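Local structure of possible thiamine biosynthesis enzyme (Candida albicans, 2X7Q) at residues 26-29 with 30-34; 182-186 with 187-191; 256-259 with 260-264; 296-299 with 300-304. The protein is of unknown function but has the fold of periplasmic binding proteins and probably binds a small ligand, perhaps one connected with thiamine biosynthesis. The protein carries 1 engineered substitution. All coordinates share one frame; numbering follows the deposited sequence. Where two conformers were deposited one is given.

Interaction 1: 26-29 with 30-34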
loop_
_atom_site.group_PDB
_atom_site.type_symbol
_atom_site.label_atom_id
_atom_site.label_comp_id
_atom_site.label_asym_id
_atom_site.label_seq_id
_atom_site.Cartn_x
_atom_site.Cartn_y
_atom_site.Cartn_z
ATOM N N PHE A 26 6.359 -5.135 -4.603
ATOM C CA PHE A 26 5.323 -5.894 -3.906
ATOM C C PHE A 26 4.393 -6.636 -4.861
ATOM O O PHE A 26 3.769 -7.626 -4.484
ATOM C CB PHE A 26 4.500 -4.981 -2.993
ATOM C CG PHE A 26 5.259 -4.468 -1.806
ATOM C CD1 PHE A 26 5.640 -3.139 -1.731
ATOM C CD2 PHE A 26 5.594 -5.318 -0.766
ATOM C CE1 PHE A 26 6.341 -2.667 -0.637
ATOM C CE2 PHE A 26 6.296 -4.852 0.330
ATOM C CZ PHE A 26 6.670 -3.524 0.394
ATOM N N SER A 27 4.299 -6.155 -6.097
ATOM C CA SER A 27 3.386 -6.737 -7.074
ATOM C C SER A 27 3.979 -7.980 -7.732
ATOM O O SER A 27 3.354 -8.589 -8.600
ATOM C CB SER A 27 3.024 -5.709 -8.146
ATOM O OG SER A 27 4.140 -5.407 -8.958
ATOM N N THR A 28 5.184 -8.353 -7.312
ATOM C CA THR A 28 5.883 -9.496 -7.893
ATOM C C THR A 28 5.039 -10.776 -7.938
ATOM O O THR A 28 4.915 -11.392 -8.995
ATOM C CB THR A 28 7.224 -9.767 -7.175
ATOM O OG1 THR A 28 8.142 -8.703 -7.454
ATOM C CG2 THR A 28 7.828 -11.073 -7.647
ATOM N N PRO A 29 4.461 -11.181 -6.795
ATOM C CA PRO A 29 3.648 -12.402 -6.765
ATOM C C PRO A 29 2.513 -12.372 -7.786
ATOM O O PRO A 29 2.183 -13.407 -8.364
ATOM C CB PRO A 29 3.078 -12.405 -5.344
ATOM C CG PRO A 29 4.070 -11.642 -4.543
ATOM C CD PRO A 29 4.573 -10.566 -5.460
ATOM N N LEU A 30 1.923 -11.200 -8.000
ATOM C CA LEU A 30 0.854 -11.054 -8.980
ATOM C C LEU A 30 1.346 -11.412 -10.377
ATOM O O LEU A 30 0.642 -12.066 -11.143
ATOM C CB LEU A 30 0.306 -9.626 -8.970
ATOM C CG LEU A 30 -0.344 -9.138 -7.675
ATOM C CD1 LEU A 30 -0.791 -7.691 -7.811
ATOM C CD2 LEU A 30 -1.514 -10.027 -7.304
ATOM N N PHE A 31 2.563 -10.985 -10.699
ATOM C CA PHE A 31 3.144 -11.246 -12.010
ATOM C C PHE A 31 3.362 -12.735 -12.262
ATOM O O PHE A 31 2.947 -13.263 -13.294
ATOM C CB PHE A 31 4.464 -10.489 -12.170
ATOM C CG PHE A 31 5.315 -10.991 -13.301
ATOM C CD1 PHE A 31 5.012 -10.666 -14.614
ATOM C CD2 PHE A 31 6.420 -11.789 -13.049
ATOM C CE1 PHE A 31 5.795 -11.132 -15.654
ATOM C CE2 PHE A 31 7.206 -12.255 -14.085
ATOM C CZ PHE A 31 6.893 -11.926 -15.390
ATOM N N PHE A 32 4.019 -13.404 -11.320
ATOM C CA PHE A 32 4.329 -14.824 -11.462
ATOM C C PHE A 32 3.068 -15.682 -11.558
ATOM O O PHE A 32 3.069 -16.722 -12.213
ATOM C CB PHE A 32 5.223 -15.305 -10.313
ATOM C CG PHE A 32 6.660 -14.868 -10.436
ATOM C CD1 PHE A 32 7.187 -13.908 -9.587
ATOM C CD2 PHE A 32 7.482 -15.416 -11.409
ATOM C CE1 PHE A 32 8.507 -13.508 -9.702
ATOM C CE2 PHE A 32 8.802 -15.018 -11.529
ATOM C CZ PHE A 32 9.314 -14.063 -10.675
ATOM N N ALA A 33 1.999 -15.244 -10.901
ATOM C CA ALA A 33 0.716 -15.932 -10.994
ATOM C C ALA A 33 0.224 -15.947 -12.438
ATOM O O ALA A 33 -0.394 -16.911 -12.885
ATOM C CB ALA A 33 -0.308 -15.273 -10.087
ATOM N N GLN A 34 0.506 -14.867 -13.162
ATOM C CA GLN A 34 0.131 -14.757 -14.567
ATOM C C GLN A 34 1.122 -15.511 -15.449
ATOM O O GLN A 34 0.731 -16.189 -16.398
ATOM C CB GLN A 34 0.063 -13.286 -14.988
ATOM C CG GLN A 34 -0.321 -13.064 -16.445
ATOM C CD GLN A 34 -0.317 -11.597 -16.836
ATOM O OE1 GLN A 34 -1.369 -10.964 -16.929
ATOM N NE2 GLN A 34 0.869 -11.050 -17.067
#
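The first turn of helix 28-35, entered from a short 3-10 segment, pairs Thr28 and Pro29 with Phe31, Phe32 and Ala33 one turn on. Thr28 and Phe32 run side by side. With the hydroxyl of Thr28 placed beside its own backbone N (chi1 -69°), CG2 reaches the edge of the Phe32 ring, near its plane, at 3.3 Å from CE1. One face of the same ring is taken by Phe31, whose CD2 stands 3.9 Å above its centre. Backbone bonds set the spacing. Phe31 N gives its hydrogen to Ser27 O at 3.3 Å and, more weakly, to Thr28 O. Phe32 N points almost straight at Thr28 O, at 3.2 Å. Ala33 N closes the turn on Pro29 O at 3.1 Å. Pro29 is the second residue of the helix, where its lack of an N-H costs no helical bond. Thr28 OG1 and Ser27 OG turn back to the carbonyls of His25 and Glu24, while helix 237-247 packs on Thr28 and Phe32. Polar and apolar halves of the threonine are thus sorted: the hydroxyl is satisfied by backbone just upstream, and the methyl is left to pack against aromatic carbon in a buried setting.

Interaction 2: 182-186 with 187-191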
loop_
_atom_site.group_PDB
_atom_site.type_symbol
_atom_site.label_atom_id
_atom_site.label_comp_id
_atom_site.label_asym_id
_atom_site.label_seq_id
_atom_site.Cartn_x
_atom_site.Cartn_y
_atom_site.Cartn_z
ATOM N N LYS A 182 16.032 4.299 -2.088
ATOM C CA LYS A 182 17.425 3.934 -1.866
ATOM C C LYS A 182 18.313 4.329 -3.040
ATOM O O LYS A 182 19.435 4.795 -2.845
ATOM C CB LYS A 182 17.547 2.436 -1.580
ATOM C CG LYS A 182 18.927 2.005 -1.113
ATOM C CD LYS A 182 18.941 0.543 -0.705
ATOM C CE LYS A 182 20.265 0.160 -0.070
ATOM N NZ LYS A 182 21.412 0.358 -0.994
ATOM N N LYS A 183 17.805 4.144 -4.254
ATOM C CA LYS A 183 18.544 4.507 -5.458
ATOM C C LYS A 183 19.026 5.953 -5.405
ATOM O O LYS A 183 20.143 6.259 -5.820
ATOM C CB LYS A 183 17.682 4.301 -6.706
ATOM C CG LYS A 183 18.273 4.923 -7.966
ATOM C CD LYS A 183 17.304 4.827 -9.138
ATOM C CE LYS A 183 17.847 5.522 -10.377
ATOM N NZ LYS A 183 16.920 5.418 -11.534
ATOM N N TYR A 184 18.181 6.838 -4.888
ATOM C CA TYR A 184 18.481 8.265 -4.888
ATOM C C TYR A 184 19.288 8.699 -3.667
ATOM O O TYR A 184 19.751 9.835 -3.597
ATOM C CB TYR A 184 17.196 9.085 -5.030
ATOM C CG TYR A 184 16.464 8.803 -6.322
ATOM C CD1 TYR A 184 16.814 9.454 -7.498
ATOM C CD2 TYR A 184 15.436 7.871 -6.370
ATOM C CE1 TYR A 184 16.151 9.191 -8.683
ATOM C CE2 TYR A 184 14.766 7.602 -7.549
ATOM C CZ TYR A 184 15.128 8.265 -8.702
ATOM O OH TYR A 184 14.467 8.003 -9.879
ATOM N N TYR A 185 19.458 7.794 -2.710
ATOM C CA TYR A 185 20.378 8.033 -1.605
ATOM C C TYR A 185 21.797 7.742 -2.076
ATOM O O TYR A 185 22.739 8.456 -1.733
ATOM C CB TYR A 185 20.053 7.138 -0.411
ATOM C CG TYR A 185 18.757 7.462 0.299
ATOM C CD1 TYR A 185 18.374 8.777 0.529
ATOM C CD2 TYR A 185 17.932 6.447 0.764
ATOM C CE1 TYR A 185 17.193 9.070 1.189
ATOM C CE2 TYR A 185 16.753 6.730 1.423
ATOM C CZ TYR A 185 16.389 8.042 1.633
ATOM O OH TYR A 185 15.214 8.325 2.292
ATOM N N ASP A 186 21.939 6.687 -2.873
ATOM C CA ASP A 186 23.247 6.232 -3.333
ATOM C C ASP A 186 23.874 7.174 -4.358
ATOM O O ASP A 186 25.091 7.354 -4.377
ATOM C CB ASP A 186 23.151 4.810 -3.894
ATOM C CG ASP A 186 22.833 3.784 -2.824
ATOM O OD1 ASP A 186 23.018 4.094 -1.630
ATOM O OD2 ASP A 186 22.402 2.667 -3.177
ATOM N N ASN A 187 23.047 7.773 -5.210
ATOM C CA ASN A 187 23.541 8.760 -6.167
ATOM C C ASN A 187 23.538 10.162 -5.563
ATOM O O ASN A 187 23.814 11.148 -6.247
ATOM C CB ASN A 187 22.747 8.720 -7.478
ATOM C CG ASN A 187 21.295 9.113 -7.299
ATOM O OD1 ASN A 187 20.887 9.582 -6.237
ATOM N ND2 ASN A 187 20.506 8.930 -8.348
ATOM N N HIS A 188 23.208 10.235 -4.277
ATOM C CA HIS A 188 23.305 11.468 -3.502
ATOM C C HIS A 188 22.416 12.599 -4.016
ATOM O O HIS A 188 22.726 13.772 -3.819
ATOM C CB HIS A 188 24.764 11.931 -3.423
ATOM C CG HIS A 188 25.689 10.911 -2.837
ATOM N ND1 HIS A 188 25.833 10.728 -1.478
ATOM C CD2 HIS A 188 26.520 10.018 -3.426
ATOM C CE1 HIS A 188 26.713 9.768 -1.255
ATOM N NE2 HIS A 188 27.145 9.321 -2.419
ATOM N N GLU A 189 21.311 12.245 -4.666
ATOM C CA GLU A 189 20.339 13.246 -5.094
ATOM C C GLU A 189 19.532 13.729 -3.896
ATOM O O GLU A 189 19.258 14.922 -3.755
ATOM C CB GLU A 189 19.407 12.687 -6.171
ATOM C CG GLU A 189 18.323 13.662 -6.611
ATOM C CD GLU A 189 17.504 13.144 -7.778
ATOM O OE1 GLU A 189 18.013 12.285 -8.527
ATOM O OE2 GLU A 189 16.360 13.611 -7.959
ATOM N N ILE A 190 19.160 12.790 -3.033
ATOM C CA ILE A 190 18.470 13.116 -1.792
ATOM C C ILE A 190 19.245 12.580 -0.592
ATOM O O ILE A 190 20.315 11.986 -0.744
ATOM C CB ILE A 190 17.032 12.570 -1.771
ATOM C CG1 ILE A 190 17.026 11.064 -2.037
ATOM C CG2 ILE A 190 16.170 13.296 -2.790
ATOM C CD1 ILE A 190 15.639 10.456 -2.071
ATOM N N LYS A 191 18.701 12.790 0.602
ATOM C CA LYS A 191 19.407 12.453 1.832
ATOM C C LYS A 191 18.451 11.987 2.924
ATOM O O LYS A 191 17.520 12.702 3.291
ATOM C CB LYS A 191 20.209 13.662 2.311
ATOM C CG LYS A 191 20.838 13.511 3.679
ATOM C CD LYS A 191 21.692 14.728 3.997
ATOM C CE LYS A 191 20.971 16.014 3.623
ATOM N NZ LYS A 191 21.823 17.217 3.802
#
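Tyr184 O and the N-H groups of Glu189 and Ile190 fasten the end of helix 178-186 to the chain that leaves it. Glu189 N to Tyr184 O and His188 N to Tyr185 O, both weak, together with the positive phi of His188 (62°), make a Schellman motif. Ile190 N adds a further bond to Tyr184 O, 3.1 Å long and almost perfectly straight (178°), while Asn187 N to Lys183 O is an ordinary helical bond, also weak. A side-chain bond reinforces the turn: Asn187 OD1 accepts from Glu189 N at 3.1 Å, making an Asx turn. This N-H therefore lies between two acceptors, Asn187 OD1 and Tyr184 O, which come within 2.9 Å of each other.

Among the side chains, Tyr184 and Glu189 extend alongside one another, with ring and carboxylate planes nearly perpendicular. Glu189 OE1 meets the ring edge 3.2 Å from Tyr184 CD1, and OE2 forms a salt bridge with Arg159, which also makes a cation-pi contact with Tyr184. The apolar part centres on Ile190: CG1, held between its backbone N and carbonyl carbon (chi1 55°), packs 3.6 Å from Tyr184 CB and 3.7 Å from Tyr185 CD1.

The turn joins helix 178-186 to strand 190-197, the outermost strand next to strand 100-106 in its five-stranded mixed sheet. Tyr185 packs on Ala102 and bonds Ser104 on strand 100-106, and Lys191 pairs with Thr105 there.

Interaction 3: 256-259 with 260-264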
loop_
_atom_site.group_PDB
_atom_site.type_symbol
_atom_site.label_atom_id
_atom_site.label_comp_id
_atom_site.label_asym_id
_atom_site.label_seq_id
_atom_site.Cartn_x
_atom_site.Cartn_y
_atom_site.Cartn_z
ATOM N N LYS A 256 17.383 -7.535 -3.928
ATOM C CA LYS A 256 17.736 -8.667 -3.080
ATOM C C LYS A 256 17.544 -8.334 -1.605
ATOM O O LYS A 256 16.984 -9.128 -0.853
ATOM C CB LYS A 256 19.180 -9.101 -3.336
ATOM C CG LYS A 256 19.640 -10.259 -2.469
ATOM C CD LYS A 256 21.083 -10.634 -2.760
ATOM C CE LYS A 256 21.538 -11.789 -1.879
ATOM N NZ LYS A 256 22.951 -12.174 -2.157
ATOM N N GLU A 257 18.014 -7.160 -1.198
ATOM C CA GLU A 257 17.875 -6.723 0.186
ATOM C C GLU A 257 16.407 -6.686 0.598
ATOM O O GLU A 257 16.061 -7.055 1.717
ATOM C CB GLU A 257 18.517 -5.348 0.385
ATOM C CG GLU A 257 18.485 -4.845 1.817
ATOM C CD GLU A 257 19.097 -3.465 1.966
ATOM O OE1 GLU A 257 19.734 -2.989 1.003
ATOM O OE2 GLU A 257 18.942 -2.860 3.048
ATOM N N TRP A 258 15.549 -6.245 -0.316
ATOM C CA TRP A 258 14.119 -6.145 -0.048
ATOM C C TRP A 258 13.474 -7.508 0.198
ATOM O O TRP A 258 12.621 -7.644 1.072
ATOM C CB TRP A 258 13.414 -5.421 -1.196
ATOM C CG TRP A 258 11.921 -5.526 -1.143
ATOM C CD1 TRP A 258 11.073 -4.779 -0.378
ATOM C CD2 TRP A 258 11.095 -6.433 -1.885
ATOM N NE1 TRP A 258 9.772 -5.163 -0.599
ATOM C CE2 TRP A 258 9.760 -6.177 -1.521
ATOM C CE3 TRP A 258 11.361 -7.436 -2.823
ATOM C CZ2 TRP A 258 8.691 -6.887 -2.061
ATOM C CZ3 TRP A 258 10.299 -8.140 -3.356
ATOM C CH2 TRP A 258 8.981 -7.862 -2.975
ATOM N N THR A 259 13.887 -8.515 -0.567
ATOM C CA THR A 259 13.306 -9.850 -0.447
ATOM C C THR A 259 13.508 -10.439 0.946
ATOM O O THR A 259 12.797 -11.360 1.346
ATOM C CB THR A 259 13.897 -10.828 -1.486
ATOM O OG1 THR A 259 15.283 -11.058 -1.201
ATOM C CG2 THR A 259 13.754 -10.269 -2.893
ATOM N N LYS A 260 14.483 -9.908 1.677
ATOM C CA LYS A 260 14.807 -10.418 3.005
ATOM C C LYS A 260 14.076 -9.659 4.110
ATOM O O LYS A 260 14.338 -9.866 5.295
ATOM C CB LYS A 260 16.319 -10.374 3.246
ATOM C CG LYS A 260 17.128 -11.309 2.349
ATOM C CD LYS A 260 18.537 -11.535 2.892
ATOM C CE LYS A 260 19.403 -10.287 2.783
ATOM N NZ LYS A 260 19.796 -9.990 1.377
ATOM N N THR A 261 13.156 -8.783 3.719
ATOM C CA THR A 261 12.374 -8.011 4.679
ATOM C C THR A 261 10.878 -8.233 4.486
ATOM O O THR A 261 10.087 -8.023 5.407
ATOM C CB THR A 261 12.665 -6.498 4.561
ATOM O OG1 THR A 261 12.189 -6.012 3.299
ATOM C CG2 THR A 261 14.156 -6.229 4.683
ATOM N N VAL A 262 10.495 -8.653 3.285
ATOM C CA VAL A 262 9.083 -8.816 2.948
ATOM C C VAL A 262 8.554 -10.215 3.238
ATOM O O VAL A 262 9.252 -11.206 3.036
ATOM C CB VAL A 262 8.813 -8.474 1.467
ATOM C CG1 VAL A 262 9.623 -9.373 0.552
ATOM C CG2 VAL A 262 7.329 -8.574 1.152
ATOM N N GLU A 263 7.319 -10.280 3.727
ATOM C CA GLU A 263 6.630 -11.551 3.913
ATOM C C GLU A 263 5.199 -11.460 3.398
ATOM O O GLU A 263 4.320 -10.933 4.077
ATOM C CB GLU A 263 6.620 -11.970 5.385
ATOM C CG GLU A 263 5.912 -13.299 5.627
ATOM C CD GLU A 263 5.699 -13.600 7.097
ATOM O OE1 GLU A 263 5.678 -12.649 7.905
ATOM O OE2 GLU A 263 5.539 -14.788 7.444
ATOM N N PHE A 264 4.970 -11.975 2.196
ATOM C CA PHE A 264 3.625 -12.021 1.640
ATOM C C PHE A 264 2.772 -13.009 2.426
ATOM O O PHE A 264 3.291 -13.956 3.019
ATOM C CB PHE A 264 3.672 -12.408 0.161
ATOM C CG PHE A 264 4.353 -11.389 -0.710
ATOM C CD1 PHE A 264 5.687 -11.536 -1.062
ATOM C CD2 PHE A 264 3.660 -10.283 -1.175
ATOM C CE1 PHE A 264 6.316 -10.597 -1.863
ATOM C CE2 PHE A 264 4.283 -9.341 -1.977
ATOM C CZ PHE A 264 5.612 -9.500 -2.321
#
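Trp258 carries its indole anti to the backbone N (chi1 168°), and Val262 sets CG1 between its own N and carbonyl carbon (chi1 60°); together these torsions bring the methyl over one face of the indole. Val262 CG1 lies 3.7 Å from the centroid of the six-membered ring and only 12° off its normal, a clear CH-pi contact. The far rim of the same ring system meets another aromatic group: Trp258 CH2 approaches Phe264 CZ at 3.8 Å, each at the other's edge, while Val262 CG2 rests on one face of the Phe264 ring, toward its rim.

This is where helix 252-259 gives way to loop, and Trp258 O at its last turn is gripped by three donors. Thr261 OG1 is 2.8 Å away, Thr261 N comes from above the carbonyl plane at 2.9 Å, and Val262 N lies almost straight out from the oxygen at 3.2 Å. Beside it, Thr259 OG1 folds back three residues onto Lys256 O at 2.6 Å. In the two-lobed binding-protein fold the site probably borders the ligand cleft: Trp258 stacks on His25 from one lobe and meets Phe179, on helix 178-186 of the other, edge-to-face. Thr261 OG1 also bonds a glycerol, probably from the crystallisation liquor. Lys260 bends at its third and fourth torsions and crosses Lys256, leaving the two like-charged NZ atoms 5.2 Å apart. Tyr233 of helix 216-235 packs on Trp258, Thr259 and Val262.

Interaction 4: 296-299 with 300-304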
loop_
_atom_site.group_PDB
_atom_site.type_symbol
_atom_site.label_atom_id
_atom_site.label_comp_id
_atom_site.label_asym_id
_atom_site.label_seq_id
_atom_site.Cartn_x
_atom_site.Cartn_y
_atom_site.Cartn_z
ATOM N N ASP A 296 -14.320 6.340 18.412
ATOM C CA ASP A 296 -13.889 4.948 18.333
ATOM C C ASP A 296 -15.013 4.012 17.895
ATOM O O ASP A 296 -14.857 3.251 16.941
ATOM C CB ASP A 296 -13.322 4.486 19.676
ATOM C CG ASP A 296 -12.706 3.102 19.602
ATOM O OD1 ASP A 296 -12.028 2.805 18.596
ATOM O OD2 ASP A 296 -12.904 2.310 20.548
ATOM N N ASP A 297 -16.143 4.068 18.596
ATOM C CA ASP A 297 -17.251 3.154 18.323
ATOM C C ASP A 297 -17.908 3.410 16.966
ATOM O O ASP A 297 -18.581 2.535 16.421
ATOM C CB ASP A 297 -18.290 3.201 19.449
ATOM C CG ASP A 297 -18.786 4.604 19.730
ATOM O OD1 ASP A 297 -18.879 5.411 18.781
ATOM O OD2 ASP A 297 -19.097 4.898 20.903
ATOM N N VAL A 298 -17.721 4.611 16.429
ATOM C CA VAL A 298 -18.192 4.926 15.085
ATOM C C VAL A 298 -17.255 4.298 14.059
ATOM O O VAL A 298 -17.698 3.751 13.050
ATOM C CB VAL A 298 -18.278 6.445 14.853
ATOM C CG1 VAL A 298 -18.427 6.754 13.371
ATOM C CG2 VAL A 298 -19.432 7.034 15.648
ATOM N N ILE A 299 -15.955 4.371 14.332
ATOM C CA ILE A 299 -14.958 3.724 13.488
ATOM C C ILE A 299 -15.110 2.208 13.559
ATOM O O ILE A 299 -15.069 1.523 12.538
ATOM C CB ILE A 299 -13.524 4.113 13.901
ATOM C CG1 ILE A 299 -13.317 5.623 13.762
ATOM C CG2 ILE A 299 -12.505 3.358 13.062
ATOM C CD1 ILE A 299 -11.954 6.098 14.220
ATOM N N LEU A 300 -15.295 1.690 14.770
ATOM C CA LEU A 300 -15.457 0.254 14.979
ATOM C C LEU A 300 -16.638 -0.308 14.198
ATOM O O LEU A 300 -16.515 -1.324 13.515
ATOM C CB LEU A 300 -15.644 -0.061 16.464
ATOM C CG LEU A 300 -14.483 -0.767 17.166
ATOM C CD1 LEU A 300 -13.797 -1.729 16.204
ATOM C CD2 LEU A 300 -13.497 0.247 17.710
ATOM N N LYS A 301 -17.785 0.351 14.320
ATOM C CA LYS A 301 -19.007 -0.113 13.676
ATOM C C LYS A 301 -18.875 -0.109 12.158
ATOM O O LYS A 301 -19.430 -0.969 11.477
ATOM C CB LYS A 301 -20.206 0.737 14.110
ATOM C CG LYS A 301 -21.529 0.269 13.528
ATOM C CD LYS A 301 -22.716 0.941 14.200
ATOM C CE LYS A 301 -24.029 0.389 13.658
ATOM N NZ LYS A 301 -25.215 0.916 14.390
ATOM N N ARG A 302 -18.130 0.857 11.633
ATOM C CA ARG A 302 -17.936 0.960 10.192
ATOM C C ARG A 302 -16.980 -0.112 9.673
ATOM O O ARG A 302 -17.161 -0.637 8.575
ATOM C CB ARG A 302 -17.440 2.357 9.814
ATOM C CG ARG A 302 -18.485 3.444 10.006
ATOM C CD ARG A 302 -17.919 4.816 9.704
ATOM N NE ARG A 302 -18.941 5.856 9.772
ATOM C CZ ARG A 302 -18.695 7.155 9.630
ATOM N NH1 ARG A 302 -17.460 7.579 9.414
ATOM N NH2 ARG A 302 -19.685 8.031 9.705
ATOM N N LEU A 303 -15.969 -0.435 10.471
ATOM C CA LEU A 303 -14.985 -1.445 10.097
ATOM C C LEU A 303 -15.528 -2.859 10.298
ATOM O O LEU A 303 -15.207 -3.770 9.536
ATOM C CB LEU A 303 -13.694 -1.254 10.899
ATOM C CG LEU A 303 -12.923 0.040 10.635
ATOM C CD1 LEU A 303 -11.694 0.119 11.521
ATOM C CD2 LEU A 303 -12.534 0.135 9.168
ATOM N N ASN A 304 -16.348 -3.039 11.329
ATOM C CA ASN A 304 -16.952 -4.336 11.615
ATOM C C ASN A 304 -17.893 -4.813 10.510
ATOM O O ASN A 304 -18.219 -5.996 10.434
ATOM C CB ASN A 304 -17.694 -4.302 12.955
ATOM C CG ASN A 304 -16.781 -4.560 14.140
ATOM O OD1 ASN A 304 -15.822 -5.326 14.044
ATOM N ND2 ASN A 304 -17.084 -3.928 15.269
#
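Leu300 N donates to Asp296 O over 2.7 Å, the shortest of the bonds that make the first turns of helix 296-306. The same helical pattern continues with Lys301 N to Asp297 O, Arg302 N to Val298 O at 3.3 Å, and Leu303 N to Ile299 O at 3.0 Å. Directly beside the first bond, the side chains of Asp296 and Leu300 run the same way. Leu300 CD2 comes to 3.1 Å from Asp296 OD1, but the leucine's chi1 of -109° falls outside the staggered positions, and the placement of this side chain is doubtful. The carboxylates of Asp296 and Asp297, at the helix start, may interact favourably with the helix dipole; Asp297 OD1 is also hydrogen-bonded to Ser295 OG, just before the helix.

Val298 and Arg302 also lie alongside each other. The arginine is extended from CG to NE, laying its guanidinium flat over the valine: Val298 CG1 sits 3.7 Å from the plane, over its centre. NH1 then reaches out to bond Ala82 O, which together with the valine methyl should limit rotation of the group. A bound calcium ion is about 6 Å from this side chain. On another flank Ile299 CG2 touches Leu303 CD1 at 3.7 Å, a purely apolar pairing.

That buried flank packs against two helices: helix 74-82 meets Ile299 through Ala82 and Leu303 through Ile78 and Ile81, while helix 275-289 places Val279 on Leu303. Farther round helix 296-306, Lys283 of helix 275-289 touches Asp296 and Leu300.

How the interactions relate
Interactions 1 and 3 form one aromatic cluster, their centres 14 Å apart: Pro29 CG packs 3.5 Å from Phe264 CZ, and Phe26 CE2 lies 3.6 Å from Trp258 NE1. Interaction 3 also reaches interaction 2, probably across the cleft between the lobes, where Lys182 CE comes within 3.4 Å of Glu257 OE1. Interactions 1 and 2 do not touch, their nearest atoms being about 12 Å apart; helix 252-259 touches both, through Trp258 on Phe26 and Glu257 on Lys182. Interaction 4 stands apart, on the opposite side of the chain's centre from the others. Its nearest atoms are about 21 Å from interactions 1 and 3, and a calcium ion rather than the glycerol is nearby.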